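Local coordinates for protein 401aa long hypothetical glucose-1-phosphate thymidylyltransferase (Sulfolobus tokodaii, PDB 2GGO) that probably acts as a bifunctional enzyme in making UDP-N-acetylglucosamine and UDP-N-acetylgalactosamine, joining a nucleotidyltransferase domain to a hexapeptide-repeat domain, at residues A[6-11]-A[50-55]; A[12-17]-A[210-215]; A[20-25]-A[59-64]; A[90-95]-A[160-165]. All blocks are in the same frame, centred on the assembly; numbering follows the deposited sequence.

Contact 1 (A[6-11]-A[50-55]); sequences LAAGSG and TVIVSS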
loop_
_atom_site.group_PDB
_atom_site.type_symbol
_atom_site.label_atom_id
_atom_site.label_comp_id
_atom_site.label_asym_id
_atom_site.label_seq_id
_atom_site.Cartn_x
_atom_site.Cartn_y
_atom_site.Cartn_z
ATOM N N LEU A 6 -8.610 8.784 6.678
ATOM C CA LEU A 6 -7.471 9.363 7.361
ATOM C C LEU A 6 -6.208 8.955 6.578
ATOM O O LEU A 6 -5.773 7.789 6.609
ATOM C CB LEU A 6 -7.436 8.912 8.819
ATOM C CG LEU A 6 -8.736 9.063 9.637
ATOM C CD1 LEU A 6 -8.592 8.619 11.091
ATOM C CD2 LEU A 6 -9.215 10.439 9.563
ATOM N N ALA A 7 -5.682 9.937 5.844
ATOM C CA ALA A 7 -4.554 9.785 4.925
ATOM C C ALA A 7 -3.462 10.818 5.225
ATOM O O ALA A 7 -2.876 11.400 4.309
ATOM C CB ALA A 7 -5.036 9.937 3.506
ATOM N N ALA A 8 -3.189 11.035 6.504
ATOM C CA ALA A 8 -2.320 12.163 6.920
ATOM C C ALA A 8 -0.883 11.878 7.386
ATOM O O ALA A 8 -0.100 12.835 7.482
ATOM C CB ALA A 8 -3.021 13.030 7.937
ATOM N N GLY A 9 -0.524 10.618 7.682
ATOM C CA GLY A 9 0.925 10.190 7.698
ATOM C C GLY A 9 1.763 10.782 6.533
ATOM O O GLY A 9 1.181 11.208 5.514
ATOM N N SER A 10 3.113 10.745 6.568
ATOM C CA SER A 10 3.960 9.636 7.066
ATOM C C SER A 10 3.362 8.225 6.800
ATOM O O SER A 10 2.651 7.640 7.640
ATOM C CB SER A 10 4.446 9.835 8.515
ATOM O OG SER A 10 5.758 9.290 8.663
ATOM N N GLY A 11 3.673 7.667 5.631
ATOM C CA GLY A 11 4.673 8.203 4.745
ATOM C C GLY A 11 5.874 7.306 4.963
ATOM O O GLY A 11 6.159 6.426 4.147
ATOM N N THR A 50 -14.603 12.744 2.714
ATOM C CA THR A 50 -13.594 13.712 3.038
ATOM C C THR A 50 -12.275 12.994 3.336
ATOM O O THR A 50 -12.240 12.031 4.131
ATOM C CB THR A 50 -13.985 14.490 4.291
ATOM O OG1 THR A 50 -15.228 15.139 4.054
ATOM C CG2 THR A 50 -12.931 15.551 4.630
ATOM N N VAL A 51 -11.186 13.479 2.742
ATOM C CA VAL A 51 -9.849 13.007 3.136
ATOM C C VAL A 51 -9.127 13.988 4.067
ATOM O O VAL A 51 -8.941 15.141 3.730
ATOM C CB VAL A 51 -8.960 12.710 1.907
ATOM C CG1 VAL A 51 -7.820 11.797 2.304
ATOM C CG2 VAL A 51 -9.778 12.080 0.835
ATOM N N ILE A 52 -8.722 13.532 5.236
ATOM C CA ILE A 52 -7.821 14.330 6.065
ATOM C C ILE A 52 -6.379 14.010 5.639
ATOM O O ILE A 52 -5.955 12.859 5.607
ATOM C CB ILE A 52 -8.054 14.079 7.551
ATOM C CG1 ILE A 52 -9.490 14.522 7.890
ATOM C CG2 ILE A 52 -7.030 14.851 8.411
ATOM C CD1 ILE A 52 -10.250 13.563 8.787
ATOM N N VAL A 53 -5.670 15.053 5.252
ATOM C CA VAL A 53 -4.348 14.936 4.679
ATOM C C VAL A 53 -3.388 15.877 5.427
ATOM O O VAL A 53 -3.801 16.626 6.319
ATOM C CB VAL A 53 -4.375 15.239 3.155
ATOM C CG1 VAL A 53 -5.431 14.421 2.488
ATOM C CG2 VAL A 53 -4.608 16.727 2.849
ATOM N N SER A 54 -2.100 15.820 5.099
ATOM C CA SER A 54 -1.175 16.799 5.629
ATOM C C SER A 54 -1.132 17.978 4.664
ATOM O O SER A 54 -1.447 17.827 3.477
ATOM C CB SER A 54 0.198 16.163 5.821
ATOM O OG SER A 54 0.741 15.784 4.565
ATOM N N SER A 55 -0.760 19.156 5.172
ATOM C CA SER A 55 -0.660 20.391 4.346
ATOM C C SER A 55 0.299 20.228 3.177
ATOM O O SER A 55 -0.022 20.619 2.041
ATOM C CB SER A 55 -0.233 21.564 5.214
ATOM O OG SER A 55 -0.756 21.388 6.532
HETATM O O HOH W 1 -1.215 13.270 3.613
#

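Contact 2 (A[12-17]-A[210-215]); sequences ERLEPI and GKPWNI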
loop_
_atom_site.group_PDB
_atom_site.type_symbol
_atom_site.label_atom_id
_atom_site.label_comp_id
_atom_site.label_asym_id
_atom_site.label_seq_id
_atom_site.Cartn_x
_atom_site.Cartn_y
_atom_site.Cartn_z
ATOM N N GLU A 12 6.518 7.498 6.108
ATOM C CA GLU A 12 7.863 7.018 6.370
ATOM C C GLU A 12 8.106 5.535 6.193
ATOM O O GLU A 12 9.104 5.132 5.606
ATOM C CB GLU A 12 8.272 7.387 7.764
ATOM C CG GLU A 12 8.888 8.709 7.832
ATOM C CD GLU A 12 9.612 8.870 9.123
ATOM O OE1 GLU A 12 10.772 8.385 9.238
ATOM O OE2 GLU A 12 8.993 9.464 10.031
ATOM N N ARG A 13 7.220 4.723 6.724
ATOM C CA ARG A 13 7.386 3.300 6.608
ATOM C C ARG A 13 7.329 2.825 5.181
ATOM O O ARG A 13 7.824 1.746 4.877
ATOM C CB ARG A 13 6.342 2.572 7.438
ATOM C CG ARG A 13 6.729 2.448 8.926
ATOM C CD ARG A 13 5.505 1.998 9.739
ATOM N NE ARG A 13 4.397 2.965 9.597
ATOM C CZ ARG A 13 3.203 2.719 9.047
ATOM N NH1 ARG A 13 2.899 1.511 8.585
ATOM N NH2 ARG A 13 2.295 3.691 8.990
ATOM N N LEU A 14 6.751 3.628 4.295
ATOM C CA LEU A 14 6.597 3.189 2.883
ATOM C C LEU A 14 7.627 3.848 1.933
ATOM O O LEU A 14 7.553 3.742 0.741
ATOM C CB LEU A 14 5.173 3.419 2.415
ATOM C CG LEU A 14 4.432 2.247 1.773
ATOM C CD1 LEU A 14 4.681 0.938 2.483
ATOM C CD2 LEU A 14 2.890 2.504 1.649
ATOM N N GLU A 15 8.576 4.577 2.485
ATOM C CA GLU A 15 9.708 5.025 1.675
ATOM C C GLU A 15 10.438 3.858 0.983
ATOM O O GLU A 15 10.484 2.754 1.490
ATOM C CB GLU A 15 10.655 5.784 2.544
ATOM C CG GLU A 15 9.938 7.034 3.021
ATOM C CD GLU A 15 10.789 7.859 3.947
ATOM O OE1 GLU A 15 11.965 7.518 4.125
ATOM O OE2 GLU A 15 10.276 8.861 4.485
ATOM N N PRO A 16 11.019 4.099 -0.191
ATOM C CA PRO A 16 11.066 5.297 -0.951
ATOM C C PRO A 16 9.852 5.558 -1.818
ATOM O O PRO A 16 9.834 6.547 -2.508
ATOM C CB PRO A 16 12.310 5.070 -1.847
ATOM C CG PRO A 16 12.338 3.628 -2.060
ATOM C CD PRO A 16 11.749 2.997 -0.847
ATOM N N ILE A 17 8.860 4.671 -1.840
ATOM C CA ILE A 17 7.701 4.911 -2.694
ATOM C C ILE A 17 7.043 6.249 -2.334
ATOM O O ILE A 17 6.543 6.944 -3.230
ATOM C CB ILE A 17 6.660 3.787 -2.611
ATOM C CG1 ILE A 17 7.148 2.489 -3.265
ATOM C CG2 ILE A 17 5.306 4.270 -3.261
ATOM C CD1 ILE A 17 8.654 2.131 -3.021
ATOM N N GLY A 210 1.578 -1.306 5.351
ATOM C CA GLY A 210 2.431 -0.638 6.319
ATOM C C GLY A 210 3.920 -0.875 6.159
ATOM O O GLY A 210 4.726 -0.358 6.927
ATOM N N LYS A 211 4.301 -1.672 5.176
ATOM C CA LYS A 211 5.724 -1.899 4.903
ATOM C C LYS A 211 5.892 -2.160 3.415
ATOM O O LYS A 211 4.938 -2.599 2.748
ATOM C CB LYS A 211 6.275 -2.989 5.844
ATOM C CG LYS A 211 6.358 -2.480 7.322
ATOM C CD LYS A 211 6.908 -3.491 8.290
ATOM C CE LYS A 211 5.903 -4.616 8.566
ATOM N NZ LYS A 211 5.477 -4.650 9.999
ATOM N N PRO A 212 7.070 -1.795 2.827
ATOM C CA PRO A 212 7.105 -1.712 1.350
ATOM C C PRO A 212 6.804 -3.030 0.669
ATOM O O PRO A 212 6.132 -3.047 -0.366
ATOM C CB PRO A 212 8.525 -1.190 1.032
ATOM C CG PRO A 212 9.017 -0.629 2.303
ATOM C CD PRO A 212 8.371 -1.435 3.413
ATOM N N TRP A 213 7.199 -4.134 1.274
ATOM C CA TRP A 213 6.838 -5.394 0.669
ATOM C C TRP A 213 5.360 -5.672 0.608
ATOM O O TRP A 213 4.959 -6.464 -0.234
ATOM C CB TRP A 213 7.586 -6.565 1.263
ATOM C CG TRP A 213 7.470 -6.684 2.683
ATOM C CD1 TRP A 213 6.550 -7.419 3.334
ATOM C CD2 TRP A 213 8.283 -6.044 3.703
ATOM N NE1 TRP A 213 6.701 -7.263 4.707
ATOM C CE2 TRP A 213 7.783 -6.453 4.948
ATOM C CE3 TRP A 213 9.379 -5.166 3.675
ATOM C CZ2 TRP A 213 8.333 -6.032 6.151
ATOM C CZ3 TRP A 213 9.930 -4.751 4.881
ATOM C CH2 TRP A 213 9.413 -5.190 6.097
ATOM N N ASN A 214 4.539 -5.036 1.468
ATOM C CA ASN A 214 3.071 -5.185 1.384
ATOM C C ASN A 214 2.493 -4.658 0.110
ATOM O O ASN A 214 1.449 -5.094 -0.292
ATOM C CB ASN A 214 2.306 -4.588 2.556
ATOM C CG ASN A 214 2.757 -5.125 3.917
ATOM O OD1 ASN A 214 2.937 -6.337 4.124
ATOM N ND2 ASN A 214 2.885 -4.230 4.869
ATOM N N ILE A 215 3.175 -3.752 -0.577
ATOM C CA ILE A 215 2.767 -3.401 -1.943
ATOM C C ILE A 215 2.760 -4.621 -2.887
ATOM O O ILE A 215 1.896 -4.754 -3.776
ATOM C CB ILE A 215 3.654 -2.249 -2.505
ATOM C CG1 ILE A 215 3.735 -1.092 -1.505
ATOM C CG2 ILE A 215 3.183 -1.825 -3.902
ATOM C CD1 ILE A 215 4.359 0.218 -2.075
#

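Contact 3 (A[20-25]-A[59-64]); sequences TRPKAF and EYFEKK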
loop_
_atom_site.group_PDB
_atom_site.type_symbol
_atom_site.label_atom_id
_atom_site.label_comp_id
_atom_site.label_asym_id
_atom_site.label_seq_id
_atom_site.Cartn_x
_atom_site.Cartn_y
_atom_site.Cartn_z
ATOM N N THR A 20 7.693 10.481 -3.478
ATOM C CA THR A 20 7.103 11.251 -4.539
ATOM C C THR A 20 5.555 11.213 -4.595
ATOM O O THR A 20 4.948 11.927 -5.397
ATOM C CB THR A 20 7.607 10.792 -5.880
ATOM O OG1 THR A 20 7.249 9.430 -6.007
ATOM C CG2 THR A 20 9.164 10.960 -5.977
ATOM N N ARG A 21 4.912 10.388 -3.781
ATOM C CA ARG A 21 3.438 10.285 -3.799
ATOM C C ARG A 21 2.986 9.944 -2.368
ATOM O O ARG A 21 3.772 9.369 -1.610
ATOM C CB ARG A 21 2.968 9.248 -4.833
ATOM C CG ARG A 21 2.892 7.819 -4.323
ATOM C CD ARG A 21 2.211 6.916 -5.346
ATOM N NE ARG A 21 3.099 6.674 -6.494
ATOM C CZ ARG A 21 2.709 6.320 -7.706
ATOM N NH1 ARG A 21 1.432 6.117 -7.983
ATOM N NH2 ARG A 21 3.611 6.149 -8.661
ATOM N N PRO A 22 1.781 10.404 -1.932
ATOM C CA PRO A 22 1.269 10.027 -0.592
ATOM C C PRO A 22 0.893 8.577 -0.598
ATOM O O PRO A 22 0.541 8.073 -1.652
ATOM C CB PRO A 22 0.013 10.923 -0.397
ATOM C CG PRO A 22 0.055 11.933 -1.499
ATOM C CD PRO A 22 0.888 11.349 -2.621
ATOM N N LYS A 23 0.991 7.862 0.516
ATOM C CA LYS A 23 0.645 6.420 0.419
ATOM C C LYS A 23 -0.714 6.084 -0.151
ATOM O O LYS A 23 -0.910 4.973 -0.630
ATOM C CB LYS A 23 0.789 5.672 1.730
ATOM C CG LYS A 23 0.940 6.583 2.912
ATOM C CD LYS A 23 -0.044 6.186 4.022
ATOM C CE LYS A 23 -0.145 7.309 5.086
ATOM N NZ LYS A 23 -0.303 6.759 6.480
ATOM N N ALA A 24 -1.658 7.029 -0.076
ATOM C CA ALA A 24 -3.031 6.797 -0.546
ATOM C C ALA A 24 -3.008 6.536 -2.022
ATOM O O ALA A 24 -3.941 5.952 -2.578
ATOM C CB ALA A 24 -3.882 8.037 -0.251
ATOM N N PHE A 25 -1.928 6.962 -2.672
ATOM C CA PHE A 25 -1.806 6.804 -4.141
ATOM C C PHE A 25 -0.936 5.622 -4.625
ATOM O O PHE A 25 -0.709 5.486 -5.788
ATOM C CB PHE A 25 -1.410 8.127 -4.789
ATOM C CG PHE A 25 -2.490 9.144 -4.714
ATOM C CD1 PHE A 25 -3.545 9.113 -5.639
ATOM C CD2 PHE A 25 -2.499 10.083 -3.700
ATOM C CE1 PHE A 25 -4.583 10.022 -5.551
ATOM C CE2 PHE A 25 -3.537 10.990 -3.595
ATOM C CZ PHE A 25 -4.580 10.963 -4.531
ATOM N N GLU A 59 -2.171 19.681 -1.993
ATOM C CA GLU A 59 -2.231 20.065 -3.404
ATOM C C GLU A 59 -2.384 18.852 -4.316
ATOM O O GLU A 59 -3.151 18.876 -5.296
ATOM C CB GLU A 59 -0.952 20.815 -3.803
ATOM C CG GLU A 59 -0.949 21.283 -5.282
ATOM C CD GLU A 59 0.250 20.761 -6.123
ATOM O OE1 GLU A 59 0.818 21.573 -6.890
ATOM O OE2 GLU A 59 0.604 19.553 -6.056
ATOM N N TYR A 60 -1.599 17.819 -3.987
ATOM C CA TYR A 60 -1.581 16.545 -4.690
ATOM C C TYR A 60 -2.980 15.887 -4.754
ATOM O O TYR A 60 -3.453 15.498 -5.838
ATOM C CB TYR A 60 -0.554 15.615 -4.009
ATOM C CG TYR A 60 -0.156 14.419 -4.851
ATOM C CD1 TYR A 60 1.037 14.398 -5.556
ATOM C CD2 TYR A 60 -1.000 13.327 -4.970
ATOM C CE1 TYR A 60 1.376 13.312 -6.336
ATOM C CE2 TYR A 60 -0.672 12.259 -5.741
ATOM C CZ TYR A 60 0.516 12.238 -6.416
ATOM O OH TYR A 60 0.795 11.126 -7.179
ATOM N N PHE A 61 -3.620 15.778 -3.586
ATOM C CA PHE A 61 -4.960 15.198 -3.470
ATOM C C PHE A 61 -5.983 15.972 -4.266
ATOM O O PHE A 61 -6.731 15.410 -5.046
ATOM C CB PHE A 61 -5.386 15.097 -2.003
ATOM C CG PHE A 61 -4.726 13.977 -1.242
ATOM C CD1 PHE A 61 -5.373 12.756 -1.079
ATOM C CD2 PHE A 61 -3.461 14.147 -0.676
ATOM C CE1 PHE A 61 -4.786 11.712 -0.365
ATOM C CE2 PHE A 61 -2.858 13.126 0.068
ATOM C CZ PHE A 61 -3.503 11.900 0.212
ATOM N N GLU A 62 -6.000 17.283 -4.075
ATOM C CA GLU A 62 -6.898 18.146 -4.825
ATOM C C GLU A 62 -6.735 17.914 -6.312
ATOM O O GLU A 62 -7.717 17.796 -7.022
ATOM C CB GLU A 62 -6.703 19.617 -4.453
ATOM C CG GLU A 62 -7.945 20.258 -3.830
ATOM C CD GLU A 62 -7.627 21.307 -2.739
ATOM O OE1 GLU A 62 -6.422 21.537 -2.431
ATOM O OE2 GLU A 62 -8.595 21.898 -2.178
ATOM N N LYS A 63 -5.497 17.813 -6.781
ATOM C CA LYS A 63 -5.236 17.666 -8.211
ATOM C C LYS A 63 -5.726 16.348 -8.788
ATOM O O LYS A 63 -6.223 16.326 -9.909
ATOM C CB LYS A 63 -3.747 17.888 -8.508
ATOM C CG LYS A 63 -3.435 19.376 -8.632
ATOM C CD LYS A 63 -1.972 19.743 -8.339
ATOM C CE LYS A 63 -1.650 21.168 -8.859
ATOM N NZ LYS A 63 -1.369 21.226 -10.345
ATOM N N LYS A 64 -5.607 15.268 -8.002
ATOM C CA LYS A 64 -5.939 13.902 -8.438
ATOM C C LYS A 64 -7.402 13.459 -8.195
ATOM O O LYS A 64 -7.971 12.730 -9.003
ATOM C CB LYS A 64 -4.955 12.904 -7.818
ATOM C CG LYS A 64 -3.541 12.957 -8.376
ATOM C CD LYS A 64 -3.381 12.121 -9.648
ATOM C CE LYS A 64 -2.793 10.736 -9.346
ATOM N NZ LYS A 64 -3.568 9.610 -10.026
#

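Contact 4 (A[90-95]-A[160-165]); sequences NDEALI and IYKLNS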
loop_
_atom_site.group_PDB
_atom_site.type_symbol
_atom_site.label_atom_id
_atom_site.label_comp_id
_atom_site.label_asym_id
_atom_site.label_seq_id
_atom_site.Cartn_x
_atom_site.Cartn_y
_atom_site.Cartn_z
ATOM N N ASN A 90 -21.525 16.007 12.746
ATOM C CA ASN A 90 -22.514 15.710 13.788
ATOM C C ASN A 90 -23.169 14.345 13.438
ATOM O O ASN A 90 -22.909 13.779 12.356
ATOM C CB ASN A 90 -23.554 16.850 13.877
ATOM C CG ASN A 90 -22.963 18.217 13.495
ATOM O OD1 ASN A 90 -22.428 18.946 14.342
ATOM N ND2 ASN A 90 -23.052 18.558 12.210
ATOM N N ASP A 91 -24.009 13.829 14.341
ATOM C CA ASP A 91 -24.650 12.512 14.189
ATOM C C ASP A 91 -23.583 11.426 14.053
ATOM O O ASP A 91 -22.984 11.017 15.055
ATOM C CB ASP A 91 -25.638 12.452 13.000
ATOM C CG ASP A 91 -26.160 13.832 12.585
ATOM O OD1 ASP A 91 -26.951 14.434 13.370
ATOM O OD2 ASP A 91 -25.767 14.308 11.475
ATOM N N GLU A 92 -23.333 10.996 12.811
ATOM C CA GLU A 92 -22.520 9.812 12.528
ATOM C C GLU A 92 -21.498 10.002 11.400
ATOM O O GLU A 92 -21.739 10.730 10.428
ATOM C CB GLU A 92 -23.416 8.639 12.142
ATOM C CG GLU A 92 -24.599 8.394 13.015
ATOM C CD GLU A 92 -25.552 7.419 12.390
ATOM O OE1 GLU A 92 -25.338 6.202 12.509
ATOM O OE2 GLU A 92 -26.533 7.870 11.776
ATOM N N ALA A 93 -20.370 9.307 11.509
ATOM C CA ALA A 93 -19.424 9.258 10.401
ATOM C C ALA A 93 -18.806 7.890 10.327
ATOM O O ALA A 93 -18.631 7.234 11.360
ATOM C CB ALA A 93 -18.365 10.310 10.547
ATOM N N LEU A 94 -18.547 7.450 9.087
ATOM C CA LEU A 94 -17.669 6.320 8.799
ATOM C C LEU A 94 -16.229 6.844 8.656
ATOM O O LEU A 94 -15.968 7.777 7.890
ATOM C CB LEU A 94 -18.118 5.581 7.544
ATOM C CG LEU A 94 -17.425 4.237 7.310
ATOM C CD1 LEU A 94 -18.026 3.134 8.108
ATOM C CD2 LEU A 94 -17.504 3.886 5.880
ATOM N N ILE A 95 -15.326 6.269 9.456
ATOM C CA ILE A 95 -13.918 6.640 9.509
ATOM C C ILE A 95 -13.143 5.437 8.987
ATOM O O ILE A 95 -13.351 4.304 9.447
ATOM C CB ILE A 95 -13.492 7.012 10.970
ATOM C CG1 ILE A 95 -13.731 8.486 11.297
ATOM C CG2 ILE A 95 -12.021 6.776 11.195
ATOM C CD1 ILE A 95 -15.016 9.076 10.800
ATOM N N ILE A 160 -11.688 0.279 10.542
ATOM C CA ILE A 160 -12.957 0.783 9.955
ATOM C C ILE A 160 -14.015 1.087 11.048
ATOM O O ILE A 160 -14.541 0.194 11.702
ATOM C CB ILE A 160 -13.557 -0.221 8.945
ATOM C CG1 ILE A 160 -12.578 -0.462 7.795
ATOM C CG2 ILE A 160 -14.930 0.275 8.414
ATOM C CD1 ILE A 160 -12.802 -1.748 7.076
ATOM N N TYR A 161 -14.290 2.364 11.262
ATOM C CA TYR A 161 -15.143 2.795 12.357
ATOM C C TYR A 161 -16.428 3.404 11.854
ATOM O O TYR A 161 -16.434 4.069 10.831
ATOM C CB TYR A 161 -14.436 3.885 13.160
ATOM C CG TYR A 161 -13.104 3.494 13.725
ATOM C CD1 TYR A 161 -12.109 4.444 13.900
ATOM C CD2 TYR A 161 -12.824 2.171 14.082
ATOM C CE1 TYR A 161 -10.857 4.095 14.441
ATOM C CE2 TYR A 161 -11.574 1.800 14.613
ATOM C CZ TYR A 161 -10.599 2.772 14.812
ATOM O OH TYR A 161 -9.358 2.431 15.351
ATOM N N LYS A 162 -17.505 3.204 12.597
ATOM C CA LYS A 162 -18.737 3.978 12.414
ATOM C C LYS A 162 -19.035 4.584 13.793
ATOM O O LYS A 162 -19.471 3.886 14.724
ATOM C CB LYS A 162 -19.888 3.073 11.946
ATOM C CG LYS A 162 -21.024 3.732 11.216
ATOM C CD LYS A 162 -21.918 4.586 12.109
ATOM C CE LYS A 162 -22.683 3.754 13.142
ATOM N NZ LYS A 162 -23.658 4.512 14.011
ATOM N N LEU A 163 -18.768 5.880 13.914
ATOM C CA LEU A 163 -18.768 6.547 15.205
ATOM C C LEU A 163 -19.760 7.685 15.184
ATOM O O LEU A 163 -19.915 8.379 14.161
ATOM C CB LEU A 163 -17.367 7.069 15.573
ATOM C CG LEU A 163 -16.181 6.087 15.624
ATOM C CD1 LEU A 163 -14.899 6.835 15.797
ATOM C CD2 LEU A 163 -16.322 5.026 16.699
ATOM N N ASN A 164 -20.453 7.836 16.311
ATOM C CA ASN A 164 -21.366 8.960 16.519
ATOM C C ASN A 164 -20.665 10.141 17.208
ATOM O O ASN A 164 -19.607 9.969 17.820
ATOM C CB ASN A 164 -22.591 8.499 17.293
ATOM C CG ASN A 164 -23.095 7.161 16.817
ATOM O OD1 ASN A 164 -23.362 6.967 15.633
ATOM N ND2 ASN A 164 -23.216 6.222 17.738
ATOM N N SER A 165 -21.245 11.331 17.090
ATOM C CA SER A 165 -20.643 12.548 17.629
ATOM C C SER A 165 -20.211 12.481 19.120
ATOM O O SER A 165 -19.494 13.364 19.595
ATOM C CB SER A 165 -21.571 13.738 17.369
ATOM O OG SER A 165 -22.932 13.356 17.516
#

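Contact 1 (A[6-11]-A[50-55])
Leu-6 and Ile-52 form a parallel bridge, and the backbone N of Ala-7 donates to Ile-52 O at 2.9 Å with an N-H...O angle of 149°. Further along, Ala-7 O and Ser-54 N are joined through one water, which donates to Ala-7 O at 2.6 Å and accepts from Ser-54 N at 3.1 Å. The side chains of Leu-6 and Ile-52 lie side by side. Leu-6 CG (chi1 -50°) and Ile-52 CG1 (chi1 -63°) are both anti to the carbonyl carbon, which sends the two chains the same way. Their outer methyls are tightly packed, Leu-6 CD2 to Ile-52 CD1 at 3.4 Å. Ala-7 CB packs on Val-51 CG1 at 3.6 Å, and Phe-61 of helix 58-64 touches both residues. Ala-8 CB rests against the backbone, 3.8 Å from Val-53 C. Ser-54 CB approaches Ala-8 O at 3.7 Å, while Ser-54 OG bonds to Lys-56 NZ. Ala-8 also touches Gln-73. Ala-8 to Gly-11, with Gln-73, probably belong to the nucleoside triphosphate site. The arrangement is that of GT-A-type nucleotidyltransferases, in which a glycine-rich loop follows the first strand of a Rossmann-like sheet and helps to form the nucleotide pocket.

Contact 2 (A[12-17]-A[210-215])
The Arg-13 side chain curls round the carbonyl oxygen of Gly-210. Its CG stands anti to the carbonyl carbon (chi1 -83°), and the chain bends at chi3 (-59°), which turns NE back. NH1 then meets Gly-210 O at 3.1 Å in a weak hydrogen bond, with an N-H...O angle of 129°. The oxygen approaches the guanidinium obliquely. Arg-13 CB is also near, 3.4 Å from Gly-210 O. An alanine in place of Arg-13 would probably leave Gly-210 O without its weak guanidinium donor, with CB alone of the side chain still beside it. Gly-210 CA is 3.2 Å from Arg-13 NH1, a close fit. Segment 12-17 belongs to the long loop after the first strand of the nucleotidyltransferase domain. Glu-12 and Arg-13 are probably part of its nucleoside triphosphate site. The partner segment enters helix 212-225, the last helix before the hexapeptide repeats. Leu-14 sends CD1 onto the backbone before this helix, 3.5 Å from Lys-211 C. Pro-212 CD lies 3.5 Å from Arg-13 O, and its CG 3.8 Å from Glu-15 O. Further along, Ile-17 and Ile-215 run alongside each other with opposite senses, and Ile-17 CG1 meets Ile-215 CD1 at 3.8 Å. Phe-358 of the hexapeptide-repeat part touches both Pro-16 and Pro-212, while Val-343 touches Arg-13.

Contact 3 (A[20-25]-A[59-64])
Phe-25 takes part in two edge-to-face stacks at once, with Tyr-60 and Phe-61. Tyr-60 turns its edge to the face of Phe-25, with CE2 3.5 Å from Phe-25 CD2 and the planes at 60°. Phe-25 in turn directs its own edge at the face of Phe-61, where CE2 lies 3.5 Å from Phe-61 CE1 and the planes meet at 61°. Tyr-60 CG is anti to the backbone N (chi1 -164°) and Phe-61 CG anti to the carbonyl carbon, and the two rings meet Phe-25 differently, one at its face and one at its edge. Pro-22 fits against both helix rings. Its CD sits over the face of Tyr-60, 3.7 Å from the ring centroid, in a CH-pi contact. Its CG reaches Phe-61 CE2 at 3.5 Å. Ala-24 CB adds a contact to Phe-61 CE1 at 3.8 Å, and Lys-64 CB lies 3.7 Å from Phe-25 CE1. Arg-21 CB touches Tyr-60 OH at 3.7 Å. The Arg-21 guanidinium has other partners: NH1 donates to Phe-25 O at 3.1 Å, and NH2 makes salt bridges to Glu-302 and Glu-319. Ile-34 of helix 33-43 also touches Ala-24, Phe-25 and Phe-61. The result is an aromatic cluster between helix 58-64 and the long loop that leads from the probable nucleotide-binding loop to strand 27-28, within the GT-A-type domain.

Contact 4 (A[90-95]-A[160-165])
Lys-162 has CG anti to the backbone N (chi1 -157°) and bends at chi2 and chi3, while Glu-92 has CG anti to the carbonyl carbon (chi1 -47°). The two side chains cross on one face of the central mixed sheet of the Rossmann-like nucleotidyltransferase domain. Strands 92-97 and 155-164 run antiparallel there, with segment axes at 167°. Ala-93 pairs with Leu-163 and Ile-95 with Tyr-161, each pair through two backbone hydrogen bonds. Lys-162 NZ makes a salt bridge to Glu-92 OE1 at 2.8 Å, on the anti lone pair of that oxygen. NZ also donates to Asn-164 OD1 at 3.0 Å, in the plane of the amide carbonyl and on a lone pair. The backbone oxygens of Leu-114 and Glu-116 are further acceptors, so four oxygens share an ammonium that has three N-H groups. A leucine in its place would probably leave Glu-92 without its charged mate and these oxygens without a shared donor. Leu-94 shares this face, and its CD1 lies 4.2 Å from Ile-160 CG2. On the other face, Ile-95 CG2 meets Tyr-161 CD1 at 3.6 Å, and Tyr-161 OH bonds to Asn-157, a probable sugar-phosphate-binding residue. Where strand 92-97 begins, Ser-165 N donates to Asp-91 O at 2.7 Å, and Ser-165 OG adds a weak bond to the same oxygen at 3.4 Å.

In the fold
All four contacts lie in the nucleotidyltransferase domain. Contacts 1 and 4 sit on the same sheet, with centres 18 Å apart, and meet where Leu-6 CD1 packs on Ile-95 CG2 at 3.9 Å. Contact 3 is closest to contact 1, with centres 10 Å apart. There Val-53 CG1 touches Phe-61 CD2 at 3.7 Å, and Lys-23 NZ lies 3.3 Å from Ser-10 O. Contact 2 continues the chain of contact 1 and touches contact 3 through Leu-14 and Lys-23. Contacts 1 and 2 hold the probable triphosphate-binding loop, residues 8-13. Contact 4 flanks the probable sugar-phosphate site, and its nearest atoms are about 13 Å from contact 2.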